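Local atomic coordinates of acyl-CoA dehydrogenase domain protein Tcur3483 (Thermomonospora curvata, PDB entry 6WY9), a protein that binds FAD and probably oxidises CH-CH groups of its substrates, as a member of the acyl-CoA dehydrogenase family. Residues F62-S71 with I135-A143. Residues are numbered along the deposited sequence; the frame is centred on the assembly and turned at random.
Sequences FREVVKMLGS and ILSGDIVFA
Lys-67 NZ meets two oxygens: it donates a hydrogen bond to Ser-137 O at 3.0 Å, lying in the carbonyl plane with a C=O...N angle of 152°, and makes a longer salt bridge with Asp-139 OD2 at 3.5 Å. The lysine chain starts with CG anti to the backbone N (chi1 179°) and bends at chi2, which carries its end across the Asp-139 carboxylate. One turn earlier, Arg-63 lays a guanidinium face against Val-141 CG2. At the edge of that group NH2 reaches Asp-139 O at 2.9 Å, a weak bond since the N-H...O angle is 123°. NH1 makes a salt bridge to Asp-185 OD2 and a hydrogen bond to Thr-183 O. With an alanine here, Asp-185 would probably lose this cationic mate and Val-141 CG2 the flat group over it. Val-141 CG1 also meets Phe-62 CE2 at 3.9 Å. The CA atoms come nearest at Gly-70 and Gly-138, 4.1 Å apart; a CB on Gly-70 would strike Ser-137 O, one on Gly-138 Val-66 O. Gly-138 also closes helix 125-136 in a Schellman motif. Polar bonds beside apolar packing at Val-141 thus join helix 62-71 to the turn leading into strand 142-145, outermost in the mixed sheet within this chain.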
loop_
_atom_site.group_PDB
_atom_site.type_symbol
_atom_site.label_atom_id
_atom_site.label_comp_id
_atom_site.label_asym_id
_atom_site.label_seq_id
_atom_site.Cartn_x
_atom_site.Cartn_y
_atom_site.Cartn_z
ATOM N N PHE A 62 -6.699 11.330 37.201
ATOM C CA PHE A 62 -7.746 10.551 36.559
ATOM C C PHE A 62 -8.949 10.375 37.487
ATOM O O PHE A 62 -10.078 10.728 37.126
ATOM C CB PHE A 62 -7.168 9.217 36.103
ATOM C CG PHE A 62 -8.183 8.269 35.545
ATOM C CD1 PHE A 62 -8.966 8.625 34.461
ATOM C CD2 PHE A 62 -8.324 6.994 36.089
ATOM C CE1 PHE A 62 -9.891 7.739 33.945
ATOM C CE2 PHE A 62 -9.254 6.104 35.582
ATOM C CZ PHE A 62 -10.038 6.463 34.520
ATOM N N ARG A 63 -8.722 9.885 38.711
ATOM C CA ARG A 63 -9.848 9.601 39.603
ATOM C C ARG A 63 -10.600 10.872 39.948
ATOM O O ARG A 63 -11.820 10.847 40.144
ATOM C CB ARG A 63 -9.370 8.916 40.891
ATOM C CG ARG A 63 -8.639 7.620 40.689
ATOM C CD ARG A 63 -9.502 6.633 39.952
ATOM N NE ARG A 63 -10.810 6.461 40.583
ATOM C CZ ARG A 63 -11.136 5.409 41.333
ATOM N NH1 ARG A 63 -10.253 4.438 41.541
ATOM N NH2 ARG A 63 -12.352 5.336 41.865
ATOM N N GLU A 64 -9.874 11.981 40.077
ATOM C CA GLU A 64 -10.487 13.285 40.312
ATOM C C GLU A 64 -11.511 13.626 39.235
ATOM O O GLU A 64 -12.625 14.080 39.533
ATOM C CB GLU A 64 -9.387 14.338 40.354
ATOM C CG GLU A 64 -9.704 15.556 41.157
ATOM C CD GLU A 64 -8.571 16.555 41.104
ATOM O OE1 GLU A 64 -8.770 17.656 40.535
ATOM O OE2 GLU A 64 -7.477 16.218 41.610
ATOM N N VAL A 65 -11.134 13.445 37.967
ATOM C CA VAL A 65 -12.076 13.670 36.872
ATOM C C VAL A 65 -13.235 12.685 36.957
ATOM O O VAL A 65 -14.403 13.083 36.951
ATOM C CB VAL A 65 -11.359 13.570 35.511
ATOM C CG1 VAL A 65 -12.311 13.934 34.366
ATOM C CG2 VAL A 65 -10.129 14.456 35.486
ATOM N N VAL A 66 -12.924 11.382 37.029
ATOM C CA VAL A 66 -13.971 10.357 37.015
ATOM C C VAL A 66 -15.028 10.673 38.059
ATOM O O VAL A 66 -16.231 10.653 37.774
ATOM C CB VAL A 66 -13.374 8.953 37.234
ATOM C CG1 VAL A 66 -14.485 7.917 37.464
ATOM C CG2 VAL A 66 -12.484 8.532 36.045
ATOM N N LYS A 67 -14.590 10.973 39.288
ATOM C CA LYS A 67 -15.542 11.257 40.357
ATOM C C LYS A 67 -16.380 12.485 40.037
ATOM O O LYS A 67 -17.581 12.516 40.332
ATOM C CB LYS A 67 -14.821 11.438 41.692
ATOM C CG LYS A 67 -15.764 11.750 42.841
ATOM C CD LYS A 67 -17.024 10.905 42.712
ATOM C CE LYS A 67 -17.961 11.026 43.912
ATOM N NZ LYS A 67 -19.380 10.652 43.544
ATOM N N MET A 68 -15.775 13.507 39.422
ATOM C CA MET A 68 -16.567 14.663 39.017
ATOM C C MET A 68 -17.617 14.272 37.985
ATOM O O MET A 68 -18.812 14.538 38.166
ATOM C CB MET A 68 -15.659 15.774 38.486
ATOM C CG MET A 68 -15.193 16.723 39.573
ATOM S SD MET A 68 -14.398 18.210 38.954
ATOM C CE MET A 68 -12.818 17.552 38.410
ATOM N N LEU A 69 -17.187 13.636 36.889
ATOM C CA LEU A 69 -18.139 13.172 35.878
ATOM C C LEU A 69 -19.241 12.322 36.493
ATOM O O LEU A 69 -20.416 12.445 36.126
ATOM C CB LEU A 69 -17.417 12.356 34.810
ATOM C CG LEU A 69 -16.392 13.066 33.944
ATOM C CD1 LEU A 69 -15.559 12.001 33.241
ATOM C CD2 LEU A 69 -17.090 14.008 32.969
ATOM N N GLY A 70 -18.872 11.445 37.430
ATOM C CA GLY A 70 -19.839 10.510 37.989
ATOM C C GLY A 70 -20.914 11.202 38.801
ATOM O O GLY A 70 -22.115 11.007 38.572
ATOM N N SER A 71 -20.507 12.028 39.761
ATOM C CA SER A 71 -21.518 12.760 40.512
ATOM C C SER A 71 -22.348 13.691 39.623
ATOM O O SER A 71 -23.496 13.975 39.968
ATOM C CB SER A 71 -20.869 13.521 41.672
ATOM O OG SER A 71 -19.712 14.204 41.242
ATOM N N ILE A 135 -19.557 2.248 40.191
ATOM C CA ILE A 135 -19.130 2.589 38.838
ATOM C C ILE A 135 -19.905 3.808 38.350
ATOM O O ILE A 135 -19.327 4.811 37.915
ATOM C CB ILE A 135 -19.318 1.391 37.891
ATOM C CG1 ILE A 135 -18.333 0.271 38.247
ATOM C CG2 ILE A 135 -19.204 1.873 36.435
ATOM C CD1 ILE A 135 -18.295 -0.878 37.249
ATOM N N LEU A 136 -21.232 3.733 38.443
ATOM C CA LEU A 136 -22.101 4.832 38.053
ATOM C C LEU A 136 -21.687 6.138 38.717
ATOM O O LEU A 136 -21.579 7.176 38.055
ATOM C CB LEU A 136 -23.545 4.475 38.402
ATOM C CG LEU A 136 -24.658 5.414 37.951
ATOM C CD1 LEU A 136 -24.720 5.545 36.415
ATOM C CD2 LEU A 136 -25.996 4.942 38.539
ATOM N N SER A 137 -21.477 6.116 40.032
ATOM C CA SER A 137 -21.186 7.340 40.776
ATOM C C SER A 137 -19.759 7.822 40.575
ATOM O O SER A 137 -19.361 8.822 41.183
ATOM C CB SER A 137 -21.431 7.105 42.259
ATOM O OG SER A 137 -20.639 6.006 42.684
ATOM N N GLY A 138 -18.981 7.133 39.750
ATOM C CA GLY A 138 -17.587 7.476 39.597
ATOM C C GLY A 138 -16.731 7.165 40.798
ATOM O O GLY A 138 -15.686 7.791 40.969
ATOM N N ASP A 139 -17.141 6.220 41.643
ATOM C CA ASP A 139 -16.341 5.863 42.805
ATOM C C ASP A 139 -15.544 4.575 42.628
ATOM O O ASP A 139 -14.611 4.339 43.402
ATOM C CB ASP A 139 -17.227 5.737 44.053
ATOM C CG ASP A 139 -17.771 7.080 44.503
ATOM O OD1 ASP A 139 -16.967 7.970 44.862
ATOM O OD2 ASP A 139 -19.003 7.256 44.461
ATOM N N ILE A 140 -15.872 3.742 41.642
ATOM C CA ILE A 140 -15.169 2.487 41.420
ATOM C C ILE A 140 -14.590 2.494 40.016
ATOM O O ILE A 140 -15.329 2.682 39.038
ATOM C CB ILE A 140 -16.085 1.269 41.588
ATOM C CG1 ILE A 140 -16.599 1.163 43.016
ATOM C CG2 ILE A 140 -15.318 -0.005 41.197
ATOM C CD1 ILE A 140 -17.791 0.261 43.124
ATOM N N VAL A 141 -13.287 2.261 39.914
ATOM C CA VAL A 141 -12.628 2.116 38.622
ATOM C C VAL A 141 -11.967 0.747 38.567
ATOM O O VAL A 141 -11.450 0.256 39.578
ATOM C CB VAL A 141 -11.607 3.246 38.358
ATOM C CG1 VAL A 141 -10.656 2.883 37.189
ATOM C CG2 VAL A 141 -12.336 4.573 38.061
ATOM N N PHE A 142 -12.017 0.121 37.388
ATOM C CA PHE A 142 -11.503 -1.215 37.137
ATOM C C PHE A 142 -10.315 -1.144 36.203
ATOM O O PHE A 142 -10.229 -0.251 35.362
ATOM C CB PHE A 142 -12.546 -2.127 36.483
ATOM C CG PHE A 142 -13.439 -2.870 37.470
ATOM C CD1 PHE A 142 -14.498 -2.227 38.075
ATOM C CD2 PHE A 142 -13.224 -4.225 37.766
ATOM C CE1 PHE A 142 -15.329 -2.907 38.985
ATOM C CE2 PHE A 142 -14.049 -4.909 38.661
ATOM C CZ PHE A 142 -15.108 -4.234 39.269
ATOM N N ALA A 143 -9.425 -2.125 36.314
ATOM C CA ALA A 143 -8.376 -2.318 35.327
ATOM C C ALA A 143 -8.464 -3.754 34.804
ATOM O O ALA A 143 -8.933 -4.655 35.506
ATOM C CB ALA A 143 -6.987 -1.979 35.936
#